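Local coordinates for protein putative NADH dehydrogenase/NAD(P)H nitroreductase (Bacteroides thetaiotaomicron VPI-5482, PDB 3KWK) that probably works as an FMN-dependent oxidoreductase of the nitroreductase family, binding flavin mononucleotide within an assembly of two chains, at residues F95-Y98 with L99-A103; A104-N107 with I108-A111; R130-V133 with V134-Y137. One frame throughout, in Å; residues are numbered along the deposited sequence.

Interaction 1. Residues F95-Y98 with L99-A103; sequences FYWY and LDCSA. With FMN (flavin mononucleotide), chain B.
Tyr98 O is gripped twice by one residue: Ser102 offers both its backbone N, 3.2 Å from Tyr98 O, and its hydroxyl, with OG 2.7 Å from that oxygen. This is the opening turn of helix 97-114 in the nitroreductase fold, with Tyr96 at the N-cap position. The hydroxyl meets the carbonyl almost head-on (C=O...OG 171°), whereas the amide sits well above the carbonyl plane. OG can reach because it lies anti to the Ser102 carbonyl carbon (chi1 -73°), folded back beside the backbone N. Tyr96 O is shared as well, between Asp100 N, nearly in line with the carbonyl, and Leu99 N, which comes from above its plane.

Side by side and pointing the same way, Tyr98 and Leu99 pack with Leu99 CD2 3.7 Å from Tyr98 CD2. The tyrosine ring gets there through chi1 48°, which sets CG between the backbone N and the carbonyl carbon, the crowded position. The other branch, Leu99 CD1, turns to the Tyr96 ring and approaches its edge, 4.3 Å from Tyr96 CD1. On another side of the helix, Cys101 SG comes to the edge of the Trp97 indole, 4.3 Å from CE3.

This end of the helix lies at the subunit interface: the hydroxyls of Tyr96 and Tyr98 bond to Tyr127 and Tyr125 of the second subunit, and the flavin here is hydrogen-bonded to residues of the second subunit, Arg19, Ser21 and Lys164 among them. Asp100 is fixed by Ser47 OG on OD2 and Gly48 N on OD1. Leu99 CB lies 4.0 Å from the FMN methyl C7M, and Asp100 OD1 stands 3.3 Å from C8M, the adjacent methyl of the same flavin.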
loop_
_atom_site.group_PDB
_atom_site.type_symbol
_atom_site.label_atom_id
_atom_site.label_comp_id
_atom_site.label_asym_id
_atom_site.label_seq_id
_atom_site.Cartn_x
_atom_site.Cartn_y
_atom_site.Cartn_z
ATOM N N PHE A 95 -0.846 2.031 16.374
ATOM C CA PHE A 95 -1.089 0.584 16.163
ATOM C C PHE A 95 -1.535 0.277 14.723
ATOM O O PHE A 95 -1.788 -0.879 14.392
ATOM C CB PHE A 95 -2.047 -0.020 17.203
ATOM C CG PHE A 95 -3.411 0.658 17.308
ATOM C CD1 PHE A 95 -4.352 0.458 16.314
ATOM C CD2 PHE A 95 -3.746 1.447 18.387
ATOM C CE1 PHE A 95 -5.604 1.053 16.358
ATOM C CE2 PHE A 95 -4.974 2.026 18.452
ATOM C CZ PHE A 95 -5.912 1.832 17.407
ATOM N N TYR A 96 -1.617 1.306 13.881
ATOM C CA TYR A 96 -1.828 1.078 12.455
ATOM C C TYR A 96 -0.513 1.044 11.703
ATOM O O TYR A 96 -0.531 0.994 10.493
ATOM C CB TYR A 96 -2.669 2.191 11.846
ATOM C CG TYR A 96 -4.005 2.488 12.457
ATOM C CD1 TYR A 96 -5.086 1.668 12.238
ATOM C CD2 TYR A 96 -4.212 3.653 13.158
ATOM C CE1 TYR A 96 -6.320 1.975 12.769
ATOM C CE2 TYR A 96 -5.444 3.993 13.656
ATOM C CZ TYR A 96 -6.493 3.176 13.454
ATOM O OH TYR A 96 -7.722 3.567 13.958
ATOM N N TRP A 97 0.634 1.074 12.401
ATOM C CA TRP A 97 1.902 1.346 11.752
ATOM C C TRP A 97 2.141 0.461 10.559
ATOM O O TRP A 97 2.638 0.917 9.573
ATOM C CB TRP A 97 3.093 1.306 12.738
ATOM C CG TRP A 97 3.405 -0.062 13.253
ATOM C CD1 TRP A 97 2.915 -0.659 14.389
ATOM C CD2 TRP A 97 4.306 -1.001 12.668
ATOM N NE1 TRP A 97 3.420 -1.920 14.529
ATOM C CE2 TRP A 97 4.267 -2.175 13.468
ATOM C CE3 TRP A 97 5.078 -0.997 11.525
ATOM C CZ2 TRP A 97 4.985 -3.309 13.132
ATOM C CZ3 TRP A 97 5.841 -2.140 11.218
ATOM C CH2 TRP A 97 5.786 -3.264 12.029
ATOM N N TYR A 98 1.859 -0.848 10.689
ATOM C CA TYR A 98 2.207 -1.826 9.634
ATOM C C TYR A 98 1.264 -1.704 8.424
ATOM O O TYR A 98 1.597 -2.131 7.340
ATOM C CB TYR A 98 2.222 -3.250 10.172
ATOM C CG TYR A 98 1.047 -3.675 10.999
ATOM C CD1 TYR A 98 0.999 -3.416 12.358
ATOM C CD2 TYR A 98 -0.017 -4.347 10.446
ATOM C CE1 TYR A 98 -0.109 -3.801 13.145
ATOM C CE2 TYR A 98 -1.109 -4.767 11.214
ATOM C CZ TYR A 98 -1.152 -4.465 12.565
ATOM O OH TYR A 98 -2.213 -4.883 13.332
ATOM N N LEU A 99 0.106 -1.111 8.616
ATOM C CA LEU A 99 -0.825 -0.817 7.511
ATOM C C LEU A 99 -0.363 0.449 6.789
ATOM O O LEU A 99 -0.153 0.438 5.583
ATOM C CB LEU A 99 -2.266 -0.696 8.042
ATOM C CG LEU A 99 -2.780 -1.852 8.960
ATOM C CD1 LEU A 99 -4.196 -1.507 9.514
ATOM C CD2 LEU A 99 -2.755 -3.191 8.169
ATOM N N ASP A 100 -0.226 1.567 7.512
ATOM C CA ASP A 100 0.333 2.784 6.973
ATOM C C ASP A 100 1.632 2.492 6.217
ATOM O O ASP A 100 1.846 2.975 5.106
ATOM C CB ASP A 100 0.694 3.805 8.053
ATOM C CG ASP A 100 -0.482 4.327 8.871
ATOM O OD1 ASP A 100 -1.654 3.865 8.712
ATOM O OD2 ASP A 100 -0.183 5.271 9.655
ATOM N N CYS A 101 2.542 1.747 6.859
ATOM C CA CYS A 101 3.857 1.511 6.258
ATOM C C CYS A 101 3.759 0.612 5.033
ATOM O O CYS A 101 4.638 0.673 4.142
ATOM C CB CYS A 101 4.809 0.900 7.267
ATOM S SG CYS A 101 5.314 2.062 8.548
ATOM N N SER A 102 2.761 -0.277 4.967
ATOM C CA SER A 102 2.534 -1.069 3.732
ATOM C C SER A 102 2.082 -0.158 2.590
ATOM O O SER A 102 2.516 -0.333 1.437
ATOM C CB SER A 102 1.436 -2.087 4.005
ATOM O OG SER A 102 1.920 -3.132 4.829
ATOM N N ALA A 103 1.218 0.821 2.888
ATOM C CA ALA A 103 0.829 1.788 1.860
ATOM C C ALA A 103 2.063 2.641 1.416
ATOM O O ALA A 103 2.246 2.891 0.236
ATOM C CB ALA A 103 -0.346 2.686 2.361
HETATM N N1 FMN B . -10.414 7.848 7.532
HETATM C C2 FMN B . -11.704 7.810 7.977
HETATM O O2 FMN B . -12.472 8.742 7.680
HETATM N N3 FMN B . -12.149 6.757 8.759
HETATM C C4 FMN B . -11.331 5.712 9.133
HETATM O O4 FMN B . -11.786 4.762 9.842
HETATM C C4A FMN B . -10.011 5.757 8.678
HETATM N N5 FMN B . -9.117 4.755 9.030
HETATM C C5A FMN B . -7.886 4.690 8.437
HETATM C C6 FMN B . -7.069 3.578 8.688
HETATM C C7 FMN B . -5.844 3.489 8.045
HETATM C C7M FMN B . -4.908 2.289 8.272
HETATM C C8 FMN B . -5.411 4.471 7.175
HETATM C C8M FMN B . -4.069 4.309 6.505
HETATM C C9 FMN B . -6.212 5.575 6.944
HETATM C C9A FMN B . -7.461 5.694 7.571
HETATM N N10 FMN B . -8.280 6.810 7.380
HETATM C C10 FMN B . -9.554 6.806 7.871
HETATM C "C1'" FMN B . -7.832 7.910 6.491
HETATM C "C2'" FMN B . -6.828 8.811 7.206
HETATM O "O2'" FMN B . -7.473 9.612 8.201
HETATM C "C3'" FMN B . -6.031 9.673 6.204
HETATM O "O3'" FMN B . -5.235 8.843 5.359
HETATM C "C4'" FMN B . -5.084 10.681 6.912
HETATM O "O4'" FMN B . -5.874 11.657 7.606
HETATM C "C5'" FMN B . -4.113 11.369 5.949
HETATM O "O5'" FMN B . -4.923 12.077 5.016
HETATM P P FMN B . -4.813 11.788 3.415
HETATM O O1P FMN B . -5.290 10.346 3.158
HETATM O O2P FMN B . -5.794 12.857 2.886
HETATM O O3P FMN B . -3.385 11.991 2.950
#

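Interaction 2. Residues A104-N107 with I108-A111; sequences AAQN and ILLA
Gln106 lays its side chain across Leu109 and Leu110, one turn further along the same helix. From CB, which points away from 108-111, the chain sets out with CG anti to the backbone N (chi1 176°) and then bends at chi2 (60°), bringing the amide back over the next turn. CG comes within 4.1 Å of Leu110 CD1, and CD lies 4.2 Å from Leu110 CG. At the tip the two amide atoms part: OE1 rests 3.6 Å from Leu109 CD1, while NE2 lies 3.7 Å from Leu110 CG and donates to Asn107 OD1 of the second subunit. Asn107 OD1 accepts the matching bond from Gln106 NE2 of that subunit, and Asn107 ND2 binds Ala41 O of its own chain. A leucine in place of Gln106 would probably leave Asn107 OD1 of the second subunit without its amide donor inside the interface.

Beneath these side chains the backbone is regular alpha helix, with Leu110 N 2.9 Å from Gln106 O and Leu110 CG leaning over that same oxygen at 3.3 Å. Ile108 and Leu109 both pack on Ile150 of strand 144-153, which seats the helix on the sheet. NE2 is satisfied across the dimer, but OE1 is buried against Leu109 CD1 with no polar partner in the model, which is likely to carry some energetic cost.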
loop_
_atom_site.group_PDB
_atom_site.type_symbol
_atom_site.label_atom_id
_atom_site.label_comp_id
_atom_site.label_asym_id
_atom_site.label_seq_id
_atom_site.Cartn_x
_atom_site.Cartn_y
_atom_site.Cartn_z
ATOM N N ALA A 104 2.912 3.002 2.386
ATOM C CA ALA A 104 4.137 3.770 2.105
ATOM C C ALA A 104 5.061 2.931 1.229
ATOM O O ALA A 104 5.635 3.423 0.243
ATOM C CB ALA A 104 4.876 4.199 3.393
ATOM N N ALA A 105 5.208 1.660 1.588
ATOM C CA ALA A 105 6.073 0.796 0.818
ATOM C C ALA A 105 5.573 0.660 -0.611
ATOM O O ALA A 105 6.379 0.661 -1.539
ATOM C CB ALA A 105 6.179 -0.585 1.489
ATOM N N GLN A 106 4.260 0.557 -0.790
ATOM C CA GLN A 106 3.711 0.385 -2.134
ATOM C C GLN A 106 3.961 1.665 -2.938
ATOM O O GLN A 106 4.307 1.614 -4.134
ATOM C CB GLN A 106 2.201 0.091 -2.120
ATOM C CG GLN A 106 1.528 0.001 -3.495
ATOM C CD GLN A 106 2.070 -1.074 -4.387
ATOM O OE1 GLN A 106 2.942 -1.868 -3.973
ATOM N NE2 GLN A 106 1.547 -1.147 -5.620
ATOM N N ASN A 107 3.815 2.846 -2.327
ATOM C CA ASN A 107 4.206 4.089 -3.017
ATOM C C ASN A 107 5.674 4.090 -3.452
ATOM O O ASN A 107 5.997 4.571 -4.532
ATOM C CB ASN A 107 3.941 5.292 -2.140
ATOM C CG ASN A 107 2.499 5.730 -2.165
ATOM O OD1 ASN A 107 1.658 5.180 -2.903
ATOM N ND2 ASN A 107 2.199 6.765 -1.357
ATOM N N ILE A 108 6.550 3.584 -2.601
ATOM C CA ILE A 108 7.976 3.516 -2.943
ATOM C C ILE A 108 8.178 2.608 -4.137
ATOM O O ILE A 108 8.949 2.928 -5.083
ATOM C CB ILE A 108 8.830 3.040 -1.737
ATOM C CG1 ILE A 108 8.820 4.163 -0.654
ATOM C CG2 ILE A 108 10.283 2.633 -2.184
ATOM C CD1 ILE A 108 9.384 3.815 0.695
ATOM N N LEU A 109 7.523 1.447 -4.116
ATOM C CA LEU A 109 7.658 0.513 -5.270
ATOM C C LEU A 109 7.134 1.119 -6.570
ATOM O O LEU A 109 7.777 1.007 -7.620
ATOM C CB LEU A 109 6.898 -0.778 -4.977
ATOM C CG LEU A 109 7.355 -1.632 -3.779
ATOM C CD1 LEU A 109 6.411 -2.896 -3.601
ATOM C CD2 LEU A 109 8.832 -2.050 -3.902
ATOM N N LEU A 110 6.028 1.844 -6.482
ATOM C CA LEU A 110 5.429 2.493 -7.641
ATOM C C LEU A 110 6.344 3.608 -8.150
ATOM O O LEU A 110 6.604 3.740 -9.364
ATOM C CB LEU A 110 4.021 2.975 -7.333
ATOM C CG LEU A 110 2.972 1.920 -7.151
ATOM C CD1 LEU A 110 1.650 2.582 -6.682
ATOM C CD2 LEU A 110 2.747 1.199 -8.433
ATOM N N ALA A 111 6.899 4.393 -7.226
ATOM C CA ALA A 111 7.825 5.449 -7.562
ATOM C C ALA A 111 9.049 4.904 -8.295
ATOM O O ALA A 111 9.454 5.431 -9.344
ATOM C CB ALA A 111 8.244 6.230 -6.244
#

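Interaction 3. Residues R130-V133 with V134-Y137; sequences RMEV and VRKY
Helix 128-138, which brings Arg130 into the FMN pocket, has its middle turns here, where Val134 N bonds to Arg130 O at 3.1 Å and Tyr137 N closes the next turn on Val133 O at 3.2 Å. Val133 O has the Tyr137 ring beside it too: CD2 brings the ring edge to 3.2 Å from that oxygen, and Val133 CG1 adds a looser touch at 4.1 Å from the same CD2. With CG anti to the carbonyl carbon (chi1 -75°), the Tyr137 ring swings back along the helix toward that carbonyl, and its side chain also packs on Ser67 and Met68 of helix 62-71.

Further round, Glu132 and Arg135 cross at about a right angle. Glu132 OE1 lies 3.7 Å from Arg135 CD and 4.2 Å from Arg135 NE, at the guanidinium edge, with the two planes 41° apart. Arg135 NH1 instead bonds to Ile144 O, and Arg130 NH1 to Ala123 O. The opposite charges are therefore close but short of a salt bridge; Glu132 probably gives Arg135 a mild electrostatic balance, while carbonyl oxygens outside the helix fix where both arginines end.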
loop_
_atom_site.group_PDB
_atom_site.type_symbol
_atom_site.label_atom_id
_atom_site.label_comp_id
_atom_site.label_asym_id
_atom_site.label_seq_id
_atom_site.Cartn_x
_atom_site.Cartn_y
_atom_site.Cartn_z
ATOM N N ARG A 130 14.037 -11.648 11.654
ATOM C CA ARG A 130 14.410 -10.708 10.591
ATOM C C ARG A 130 14.389 -9.295 11.116
ATOM O O ARG A 130 15.236 -8.484 10.809
ATOM C CB ARG A 130 13.444 -10.828 9.409
ATOM C CG ARG A 130 13.451 -12.194 8.747
ATOM C CD ARG A 130 12.678 -12.165 7.449
ATOM N NE ARG A 130 12.237 -13.507 7.041
ATOM C CZ ARG A 130 11.491 -13.741 5.956
ATOM N NH1 ARG A 130 11.134 -12.733 5.162
ATOM N NH2 ARG A 130 11.088 -14.979 5.674
HETATM N N MSE A 131 13.394 -8.994 11.923
HETATM C CA MSE A 131 13.258 -7.640 12.470
HETATM C C MSE A 131 14.468 -7.362 13.347
HETATM O O MSE A 131 15.013 -6.255 13.348
HETATM C CB MSE A 131 11.986 -7.522 13.264
HETATM C CG MSE A 131 10.744 -7.804 12.399
HETATM SE SE MSE A 131 9.099 -7.903 13.418
HETATM C CE MSE A 131 8.901 -6.059 13.666
ATOM N N GLU A 132 14.909 -8.372 14.097
ATOM C CA GLU A 132 16.107 -8.211 14.949
ATOM C C GLU A 132 17.388 -8.000 14.138
ATOM O O GLU A 132 18.216 -7.199 14.524
ATOM C CB GLU A 132 16.248 -9.408 15.889
ATOM C CG GLU A 132 17.511 -9.391 16.771
ATOM C CD GLU A 132 17.681 -8.137 17.657
ATOM O OE1 GLU A 132 16.671 -7.516 18.111
ATOM O OE2 GLU A 132 18.865 -7.803 17.928
ATOM N N VAL A 133 17.549 -8.696 13.015
ATOM C CA VAL A 133 18.676 -8.452 12.098
ATOM C C VAL A 133 18.730 -6.988 11.721
ATOM O O VAL A 133 19.780 -6.351 11.828
ATOM C CB VAL A 133 18.603 -9.346 10.839
ATOM C CG1 VAL A 133 19.626 -8.932 9.772
ATOM C CG2 VAL A 133 18.791 -10.803 11.242
ATOM N N VAL A 134 17.598 -6.475 11.233
ATOM C CA VAL A 134 17.515 -5.116 10.757
ATOM C C VAL A 134 17.781 -4.163 11.902
ATOM O O VAL A 134 18.526 -3.211 11.746
ATOM C CB VAL A 134 16.150 -4.821 10.083
ATOM C CG1 VAL A 134 16.018 -3.306 9.774
ATOM C CG2 VAL A 134 15.992 -5.727 8.838
ATOM N N ARG A 135 17.215 -4.446 13.077
ATOM C CA ARG A 135 17.430 -3.592 14.260
ATOM C C ARG A 135 18.903 -3.501 14.610
ATOM O O ARG A 135 19.439 -2.425 14.891
ATOM C CB ARG A 135 16.636 -4.138 15.442
ATOM C CG ARG A 135 16.856 -3.375 16.747
ATOM C CD ARG A 135 15.905 -3.856 17.858
ATOM N NE ARG A 135 14.505 -4.053 17.359
ATOM C CZ ARG A 135 13.669 -3.067 17.003
ATOM N NH1 ARG A 135 13.993 -1.802 17.136
ATOM N NH2 ARG A 135 12.465 -3.355 16.572
ATOM N N LYS A 136 19.605 -4.630 14.520
ATOM C CA LYS A 136 21.007 -4.711 14.895
ATOM C C LYS A 136 21.832 -3.810 13.966
ATOM O O LYS A 136 22.680 -3.066 14.432
ATOM C CB LYS A 136 21.487 -6.181 14.882
ATOM C CG LYS A 136 22.997 -6.371 15.015
ATOM C CD LYS A 136 23.463 -7.780 14.641
ATOM C CE LYS A 136 24.952 -7.947 14.951
ATOM N NZ LYS A 136 25.309 -9.364 15.074
ATOM N N TYR A 137 21.621 -3.898 12.658
ATOM C CA TYR A 137 22.490 -3.244 11.696
ATOM C C TYR A 137 22.152 -1.777 11.492
ATOM O O TYR A 137 23.016 -0.974 11.107
ATOM C CB TYR A 137 22.512 -4.036 10.368
ATOM C CG TYR A 137 23.346 -5.266 10.534
ATOM C CD1 TYR A 137 24.728 -5.164 10.655
ATOM C CD2 TYR A 137 22.769 -6.494 10.694
ATOM C CE1 TYR A 137 25.514 -6.294 10.885
ATOM C CE2 TYR A 137 23.554 -7.651 10.916
ATOM C CZ TYR A 137 24.911 -7.522 11.015
ATOM O OH TYR A 137 25.716 -8.643 11.226
#

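Interactions 1 and 2 follow one another directly along helix 97-114, their centres 13 Å apart, and both touch the second subunit. This helix lies at the dimer interface while resting on strand 144-153, so one element carries the flavin-facing first turn, the intersubunit amide bonds and the seat on the sheet. Interaction 3 comes later, on helix 128-138, after strand 118-123; its centre is about 19 Å from that of interaction 1 and 22 Å from that of interaction 2. It also packs on strand 144-153. Residues 95-103 border one flavin and Arg130 touches the other, so the two helices of one chain serve two different cofactor sites.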